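Local coordinates for conserved hypothetical protein Ta0289 (Thermoplasma acidophilum DSM 1728, PDB 1PVM), which is of unknown function but pairs two CBS domains with a zinc-ribbon-like domain that binds a metal ion through four cysteines, at residues I77-K89 / T145-V157. Sequence-based numbering, arbitrary orientation.
Sequences IRLVMRKPIPKVK and TKDYQHLCPKCGV. With HG (mercury (II) ion), chain D.
The Y148 hydroxyl donates to P84 O, with OH and O 2.6 Å apart, and L151 N donates to K83 O at 2.9 Å. These bonds tie the loop between helix 133-145 and strand 160-164 to the loop leading into strand 87-89 of the second CBS domain. Segment 145-157 carries C152 and C155 of the zinc-ribbon-like metal site, two of the four cysteines whose sulfurs surround mercury; C175 and C180 complete it. K83 O also receives a CH...O contact from H150 CA. Y148 points toward the 77-89 loop, its ring carried there by a trans chi1 of -173°. P86 CG lies over one face of the Y148 ring, offset toward the rim, in a CH-pi contact 4.0 Å from the ring centroid. A leucine in place of Y148 would probably leave P84 O without this donor and P86 without its aromatic face. H150 ND1 donates to Y148 O at 2.8 Å, which limits rotation of the imidazole. R82 NH1 lies at the edge of the H150 ring, the guanidinium and ring planes 62° apart. The extended K83 side chain runs past L151 O toward P153; its NZ donates to R78 O and forms a salt bridge with E184. Beside the cis peptide before P84, P84 CD packs 3.6 Å from L151 CB.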
ATOM      1  N   ILE B  77      -9.769   8.836  10.988  1.00  6.23           N
ATOM      2  CA  ILE B  77      -8.656   7.895  10.961  1.00  5.60           C
ATOM      3  C   ILE B  77      -8.380   7.139  12.261  1.00  6.05           C
ATOM      4  O   ILE B  77      -7.696   6.115  12.241  1.00  6.84           O
ATOM      5  CB  ILE B  77      -7.356   8.570  10.449  1.00  5.71           C
ATOM      6  CG1 ILE B  77      -6.966   9.757  11.329  1.00  5.74           C
ATOM      7  CG2 ILE B  77      -7.564   9.034   9.007  1.00  7.08           C
ATOM      8  CD1 ILE B  77      -5.665  10.429  10.897  1.00  6.29           C
ATOM      9  N   ARG B  78      -8.914   7.620  13.384  1.00  6.67           N
ATOM     10  CA  ARG B  78      -8.725   6.925  14.662  1.00  7.08           C
ATOM     11  C   ARG B  78      -9.272   5.498  14.560  1.00  7.93           C
ATOM     12  O   ARG B  78      -8.800   4.589  15.243  1.00  8.03           O
ATOM     13  CB  ARG B  78      -9.434   7.679  15.792  1.00  8.39           C
ATOM     14  CG  ARG B  78     -10.915   7.894  15.549  1.00 10.58           C
ATOM     15  CD  ARG B  78     -11.477   9.010  16.423  1.00 13.51           C
ATOM     16  NE  ARG B  78     -11.464   8.667  17.841  1.00 13.61           N
ATOM     17  CZ  ARG B  78     -11.756   9.523  18.817  1.00 15.90           C
ATOM     18  NH1 ARG B  78     -12.079  10.776  18.525  1.00 13.44           N
ATOM     19  NH2 ARG B  78     -11.732   9.120  20.083  1.00 16.19           N
ATOM     20  N   LEU B  79     -10.262   5.303  13.693  1.00  7.85           N
ATOM     21  CA  LEU B  79     -10.870   3.987  13.505  1.00  8.38           C
ATOM     22  C   LEU B  79     -10.081   3.118  12.534  1.00  7.43           C
ATOM     23  O   LEU B  79     -10.364   1.934  12.385  1.00  8.38           O
ATOM     24  CB  LEU B  79     -12.293   4.137  12.963  1.00  9.43           C
ATOM     25  CG  LEU B  79     -13.309   4.881  13.831  1.00 12.32           C
ATOM     26  CD1 LEU B  79     -14.648   4.930  13.119  1.00 11.32           C
ATOM     27  CD2 LEU B  79     -13.444   4.178  15.171  1.00 12.33           C
ATOM     28  N   VAL B  80      -9.085   3.710  11.889  1.00  7.11           N
ATOM     29  CA  VAL B  80      -8.300   3.014  10.873  1.00  7.10           C
ATOM     30  C   VAL B  80      -6.827   2.793  11.209  1.00  7.45           C
ATOM     31  O   VAL B  80      -6.273   1.732  10.921  1.00  7.59           O
ATOM     32  CB  VAL B  80      -8.386   3.791   9.535  1.00  8.25           C
ATOM     33  CG1 VAL B  80      -7.646   3.053   8.436  1.00  8.09           C
ATOM     34  CG2 VAL B  80      -9.847   3.994   9.157  1.00  9.04           C
ATOM     35  N   MET B  81      -6.205   3.800  11.812  1.00  6.68           N
ATOM     36  CA  MET B  81      -4.788   3.767  12.161  1.00  7.10           C
ATOM     37  C   MET B  81      -4.336   2.566  12.977  1.00  6.53           C
ATOM     38  O   MET B  81      -5.129   1.933  13.672  1.00  7.15           O
ATOM     39  CB  MET B  81      -4.442   5.012  12.960  1.00  7.51           C
ATOM     40  CG  MET B  81      -5.079   5.007  14.344  1.00  9.13           C
ATOM     41  SD  MET B  81      -4.930   6.587  15.169  1.00  9.72           S
ATOM     42  CE  MET B  81      -5.724   7.622  13.971  1.00 24.45           C
ATOM     43  N   ARG B  82      -3.046   2.257  12.887  1.00  6.59           N
ATOM     44  CA  ARG B  82      -2.478   1.188  13.695  1.00  7.94           C
ATOM     45  C   ARG B  82      -2.394   1.832  15.078  1.00  8.92           C
ATOM     46  O   ARG B  82      -1.857   2.932  15.219  1.00  8.96           O
ATOM     47  CB  ARG B  82      -1.058   0.830  13.240  1.00  7.87           C
ATOM     48  CG  ARG B  82      -0.918   0.427  11.781  1.00 11.65           C
ATOM     49  CD  ARG B  82      -1.889  -0.664  11.425  1.00 15.83           C
ATOM     50  NE  ARG B  82      -1.549  -1.331  10.173  1.00 14.21           N
ATOM     51  CZ  ARG B  82      -2.287  -2.293   9.637  1.00 15.90           C
ATOM     52  NH1 ARG B  82      -3.399  -2.685  10.243  1.00 17.83           N
ATOM     53  NH2 ARG B  82      -1.906  -2.880   8.509  1.00 18.46           N
ATOM     54  N   LYS B  83      -2.924   1.168  16.097  1.00  8.41           N
ATOM     55  CA  LYS B  83      -2.876   1.718  17.444  1.00  8.76           C
ATOM     56  C   LYS B  83      -2.781   0.590  18.464  1.00  9.17           C
ATOM     57  O   LYS B  83      -3.392  -0.459  18.285  1.00  8.90           O
ATOM     58  CB  LYS B  83      -4.117   2.582  17.709  1.00  7.92           C
ATOM     59  CG  LYS B  83      -5.457   1.860  17.628  1.00  9.17           C
ATOM     60  CD  LYS B  83      -6.603   2.867  17.793  1.00  9.52           C
ATOM     61  CE  LYS B  83      -7.975   2.205  17.742  1.00 10.60           C
ATOM     62  NZ  LYS B  83      -9.069   3.227  17.750  1.00 11.33           N
ATOM     63  N   PRO B  84      -1.979   0.776  19.531  1.00 10.29           N
ATOM     64  CA  PRO B  84      -1.160   1.956  19.842  1.00 10.66           C
ATOM     65  C   PRO B  84      -0.113   2.149  18.752  1.00  9.83           C
ATOM     66  O   PRO B  84       0.169   1.224  17.992  1.00  9.70           O
ATOM     67  CB  PRO B  84      -0.516   1.600  21.181  1.00 12.60           C
ATOM     68  CG  PRO B  84      -1.430   0.570  21.758  1.00 15.46           C
ATOM     69  CD  PRO B  84      -1.821  -0.252  20.570  1.00 10.90           C
ATOM     70  N   ILE B  85       0.478   3.335  18.685  1.00  8.83           N
ATOM     71  CA  ILE B  85       1.466   3.600  17.649  1.00  8.53           C
ATOM     72  C   ILE B  85       2.615   2.592  17.648  1.00  8.88           C
ATOM     73  O   ILE B  85       3.233   2.337  18.681  1.00  9.11           O
ATOM     74  CB  ILE B  85       2.037   5.053  17.762  1.00  7.75           C
ATOM     75  CG1 ILE B  85       2.902   5.362  16.536  1.00  8.50           C
ATOM     76  CG2 ILE B  85       2.834   5.227  19.056  1.00  8.24           C
ATOM     77  CD1 ILE B  85       3.252   6.836  16.379  1.00  8.91           C
ATOM     78  N   PRO B  86       2.881   1.965  16.487  1.00  8.69           N
ATOM     79  CA  PRO B  86       3.977   0.990  16.389  1.00  8.25           C
ATOM     80  C   PRO B  86       5.266   1.788  16.536  1.00  8.53           C
ATOM     81  O   PRO B  86       5.409   2.846  15.923  1.00  7.83           O
ATOM     82  CB  PRO B  86       3.821   0.424  14.980  1.00  9.28           C
ATOM     83  CG  PRO B  86       2.354   0.576  14.701  1.00 11.09           C
ATOM     84  CD  PRO B  86       2.041   1.941  15.276  1.00  9.10           C
ATOM     85  N   LYS B  87       6.212   1.300  17.329  1.00  8.33           N
ATOM     86  CA  LYS B  87       7.433   2.072  17.509  1.00  8.57           C
ATOM     87  C   LYS B  87       8.636   1.288  18.009  1.00  9.49           C
ATOM     88  O   LYS B  87       8.500   0.210  18.592  1.00  9.56           O
ATOM     89  CB  LYS B  87       7.151   3.225  18.473  1.00 10.59           C
ATOM     90  CG  LYS B  87       6.833   2.776  19.896  1.00 13.73           C
ATOM     91  CD  LYS B  87       6.333   3.941  20.747  1.00 16.05           C
ATOM     92  CE  LYS B  87       6.355   3.597  22.229  1.00 19.68           C
ATOM     93  NZ  LYS B  87       5.618   2.348  22.518  1.00 22.14           N
ATOM     94  N   VAL B  88       9.817   1.849  17.757  1.00  8.24           N
ATOM     95  CA  VAL B  88      11.084   1.274  18.201  1.00  8.41           C
ATOM     96  C   VAL B  88      11.902   2.433  18.776  1.00 10.02           C
ATOM     97  O   VAL B  88      11.643   3.595  18.458  1.00  9.15           O
ATOM     98  CB  VAL B  88      11.889   0.633  17.036  1.00  8.46           C
ATOM     99  CG1 VAL B  88      11.124  -0.543  16.453  1.00  9.23           C
ATOM    100  CG2 VAL B  88      12.194   1.674  15.963  1.00  7.56           C
ATOM    101  N   LYS B  89      12.868   2.122  19.634  1.00 10.27           N
ATOM    102  CA  LYS B  89      13.716   3.153  20.222  1.00 12.01           C
ATOM    103  C   LYS B  89      14.745   3.637  19.212  1.00 11.44           C
ATOM    104  O   LYS B  89      15.197   2.875  18.353  1.00 11.43           O
ATOM    105  CB  LYS B  89      14.416   2.621  21.471  1.00 13.45           C
ATOM    106  CG  LYS B  89      13.507   2.541  22.683  1.00 19.46           C
ATOM    107  CD  LYS B  89      13.074   3.940  23.124  1.00 23.42           C
ATOM    108  CE  LYS B  89      12.122   3.895  24.316  1.00 24.95           C
ATOM    109  NZ  LYS B  89      11.781   5.261  24.818  1.00 23.97           N
ATOM    110  N   THR B 145       1.443 -11.493   4.980  1.00 10.69           N
ATOM    111  CA  THR B 145       0.720 -12.493   5.750  1.00 11.16           C
ATOM    112  C   THR B 145       0.241 -12.155   7.158  1.00 12.27           C
ATOM    113  O   THR B 145      -0.725 -12.746   7.641  1.00 12.05           O
ATOM    114  CB  THR B 145       1.562 -13.769   5.825  1.00 11.58           C
ATOM    115  OG1 THR B 145       2.845 -13.451   6.374  1.00 14.71           O
ATOM    116  CG2 THR B 145       1.763 -14.356   4.432  1.00 12.36           C
ATOM    117  N   LYS B 146       0.903 -11.215   7.823  1.00 14.02           N
ATOM    118  CA  LYS B 146       0.508 -10.865   9.184  1.00 15.14           C
ATOM    119  C   LYS B 146      -0.133  -9.490   9.284  1.00 16.95           C
ATOM    120  O   LYS B 146       0.094  -8.619   8.445  1.00 16.32           O
ATOM    121  CB  LYS B 146       1.720 -10.915  10.114  1.00 15.98           C
ATOM    122  CG  LYS B 146       2.531 -12.195  10.054  1.00 16.59           C
ATOM    123  CD  LYS B 146       3.776 -12.036  10.907  1.00 16.92           C
ATOM    124  CE  LYS B 146       4.774 -13.147  10.674  1.00 22.11           C
ATOM    125  NZ  LYS B 146       6.068 -12.849  11.350  1.00 22.15           N
ATOM    126  N   ASP B 147      -0.931  -9.308  10.330  1.00 20.49           N
ATOM    127  CA  ASP B 147      -1.615  -8.048  10.578  1.00 23.90           C
ATOM    128  C   ASP B 147      -1.413  -7.606  12.029  1.00 21.77           C
ATOM    129  O   ASP B 147      -1.536  -8.399  12.960  1.00 22.86           O
ATOM    130  CB  ASP B 147      -3.112  -8.180  10.253  1.00 29.68           C
ATOM    131  CG  ASP B 147      -3.738  -9.438  10.839  1.00 34.54           C
ATOM    132  OD1 ASP B 147      -3.279 -10.551  10.496  1.00 38.67           O
ATOM    133  OD2 ASP B 147      -4.694  -9.320  11.638  1.00 38.35           O
ATOM    134  N   TYR B 148      -1.084  -6.330  12.193  1.00 20.27           N
ATOM    135  CA  TYR B 148      -0.827  -5.716  13.495  1.00 17.47           C
ATOM    136  C   TYR B 148      -1.987  -5.888  14.474  1.00 16.07           C
ATOM    137  O   TYR B 148      -3.140  -5.706  14.103  1.00 18.03           O
ATOM    138  CB  TYR B 148      -0.563  -4.223  13.282  1.00 15.20           C
ATOM    139  CG  TYR B 148      -0.119  -3.454  14.511  1.00 12.98           C
ATOM    140  CD1 TYR B 148       1.153  -3.634  15.052  1.00 11.92           C
ATOM    141  CD2 TYR B 148      -0.961  -2.511  15.110  1.00 12.23           C
ATOM    142  CE1 TYR B 148       1.581  -2.890  16.154  1.00 11.80           C
ATOM    143  CE2 TYR B 148      -0.542  -1.761  16.216  1.00 10.15           C
ATOM    144  CZ  TYR B 148       0.729  -1.954  16.728  1.00 10.31           C
ATOM    145  OH  TYR B 148       1.162  -1.198  17.787  1.00 11.07           O
ATOM    146  N   GLN B 149      -1.684  -6.242  15.720  1.00 16.18           N
ATOM    147  CA  GLN B 149      -2.734  -6.384  16.731  1.00 16.59           C
ATOM    148  C   GLN B 149      -3.065  -5.006  17.282  1.00 14.03           C
ATOM    149  O   GLN B 149      -2.248  -4.404  17.985  1.00 13.84           O
ATOM    150  CB  GLN B 149      -2.286  -7.261  17.900  1.00 20.36           C
ATOM    151  CG  GLN B 149      -2.467  -8.752  17.709  1.00 26.90           C
ATOM    152  CD  GLN B 149      -2.607  -9.480  19.040  1.00 31.27           C
ATOM    153  OE1 GLN B 149      -1.871  -9.207  19.995  1.00 32.55           O
ATOM    154  NE2 GLN B 149      -3.553 -10.416  19.108  1.00 32.81           N
ATOM    155  N   HIS B 150      -4.255  -4.507  16.963  1.00 11.90           N
ATOM    156  CA  HIS B 150      -4.685  -3.199  17.445  1.00 10.59           C
ATOM    157  C   HIS B 150      -5.276  -3.354  18.841  1.00 11.21           C
ATOM    158  O   HIS B 150      -6.136  -4.207  19.065  1.00 11.83           O
ATOM    159  CB  HIS B 150      -5.729  -2.608  16.500  1.00 11.36           C
ATOM    160  CG  HIS B 150      -5.217  -2.373  15.112  1.00 12.02           C
ATOM    161  ND1 HIS B 150      -4.597  -3.357  14.374  1.00 13.45           N
ATOM    162  CD2 HIS B 150      -5.236  -1.270  14.330  1.00 12.64           C
ATOM    163  CE1 HIS B 150      -4.255  -2.869  13.196  1.00 13.43           C
ATOM    164  NE2 HIS B 150      -4.632  -1.605  13.143  1.00 11.21           N
ATOM    165  N   LEU B 151      -4.818  -2.527  19.777  1.00 10.41           N
ATOM    166  CA  LEU B 151      -5.305  -2.612  21.146  1.00  9.79           C
ATOM    167  C   LEU B 151      -6.376  -1.578  21.456  1.00  9.85           C
ATOM    168  O   LEU B 151      -6.372  -0.470  20.911  1.00 10.30           O
ATOM    169  CB  LEU B 151      -4.136  -2.484  22.127  1.00 10.92           C
ATOM    170  CG  LEU B 151      -3.015  -3.506  21.897  1.00 11.33           C
ATOM    171  CD1 LEU B 151      -1.963  -3.349  22.968  1.00 12.60           C
ATOM    172  CD2 LEU B 151      -3.577  -4.923  21.904  1.00 12.87           C
ATOM    173  N   CYS B 152      -7.292  -1.964  22.339  1.00  9.05           N
ATOM    174  CA  CYS B 152      -8.406  -1.120  22.748  1.00  9.14           C
ATOM    175  C   CYS B 152      -7.980   0.168  23.443  1.00  9.59           C
ATOM    176  O   CYS B 152      -7.205   0.136  24.393  1.00 10.17           O
ATOM    177  CB  CYS B 152      -9.317  -1.908  23.680  1.00 10.39           C
ATOM    178  SG  CYS B 152     -10.740  -0.965  24.229  1.00 10.00           S
ATOM    179  N   PRO B 153      -8.494   1.322  22.981  1.00 10.29           N
ATOM    180  CA  PRO B 153      -8.139   2.607  23.590  1.00 10.39           C
ATOM    181  C   PRO B 153      -8.816   2.832  24.946  1.00 11.61           C
ATOM    182  O   PRO B 153      -8.422   3.718  25.701  1.00 11.16           O
ATOM    183  CB  PRO B 153      -8.596   3.619  22.543  1.00 10.90           C
ATOM    184  CG  PRO B 153      -9.813   2.971  21.987  1.00 10.94           C
ATOM    185  CD  PRO B 153      -9.392   1.523  21.829  1.00 10.87           C
ATOM    186  N   LYS B 154      -9.831   2.024  25.247  1.00 12.38           N
ATOM    187  CA  LYS B 154     -10.553   2.154  26.509  1.00 13.59           C
ATOM    188  C   LYS B 154      -9.842   1.474  27.679  1.00 14.00           C
ATOM    189  O   LYS B 154      -9.651   2.087  28.728  1.00 14.06           O
ATOM    190  CB  LYS B 154     -11.972   1.590  26.369  1.00 14.93           C
ATOM    191  CG  LYS B 154     -12.836   1.774  27.610  1.00 16.88           C
ATOM    192  CD  LYS B 154     -14.222   1.188  27.410  1.00 19.01           C
ATOM    193  CE  LYS B 154     -15.097   1.394  28.631  1.00 20.77           C
ATOM    194  NZ  LYS B 154     -16.467   0.847  28.408  1.00 23.03           N
ATOM    195  N   CYS B 155      -9.449   0.215  27.506  1.00 12.36           N
ATOM    196  CA  CYS B 155      -8.767  -0.511  28.573  1.00 12.46           C
ATOM    197  C   CYS B 155      -7.279  -0.671  28.281  1.00 13.32           C
ATOM    198  O   CYS B 155      -6.496  -1.011  29.171  1.00 13.18           O
ATOM    199  CB  CYS B 155      -9.410  -1.888  28.784  1.00 11.23           C
ATOM    200  SG  CYS B 155      -9.172  -3.072  27.432  1.00 11.55           S
ATOM    201  N   GLY B 156      -6.899  -0.437  27.026  1.00 12.92           N
ATOM    202  CA  GLY B 156      -5.505  -0.539  26.625  1.00 14.59           C
ATOM    203  C   GLY B 156      -4.911  -1.932  26.514  1.00 16.79           C
ATOM    204  O   GLY B 156      -3.811  -2.090  25.991  1.00 19.83           O
ATOM    205  N   VAL B 157      -5.620  -2.948  26.990  1.00 17.18           N
ATOM    206  CA  VAL B 157      -5.098  -4.311  26.935  1.00 19.74           C
ATOM    207  C   VAL B 157      -5.844  -5.244  25.985  1.00 18.57           C
ATOM    208  O   VAL B 157      -5.275  -6.219  25.489  1.00 19.05           O
ATOM    209  CB  VAL B 157      -5.100  -4.956  28.333  1.00 20.48           C
ATOM    210  CG1 VAL B 157      -4.097  -4.262  29.220  1.00 22.91           C
ATOM    211  CG2 VAL B 157      -6.483  -4.864  28.942  1.00 21.43           C
TER
HETATM  212 HG    HG D 602     -11.323  -2.648  26.003  1.00 24.85          HG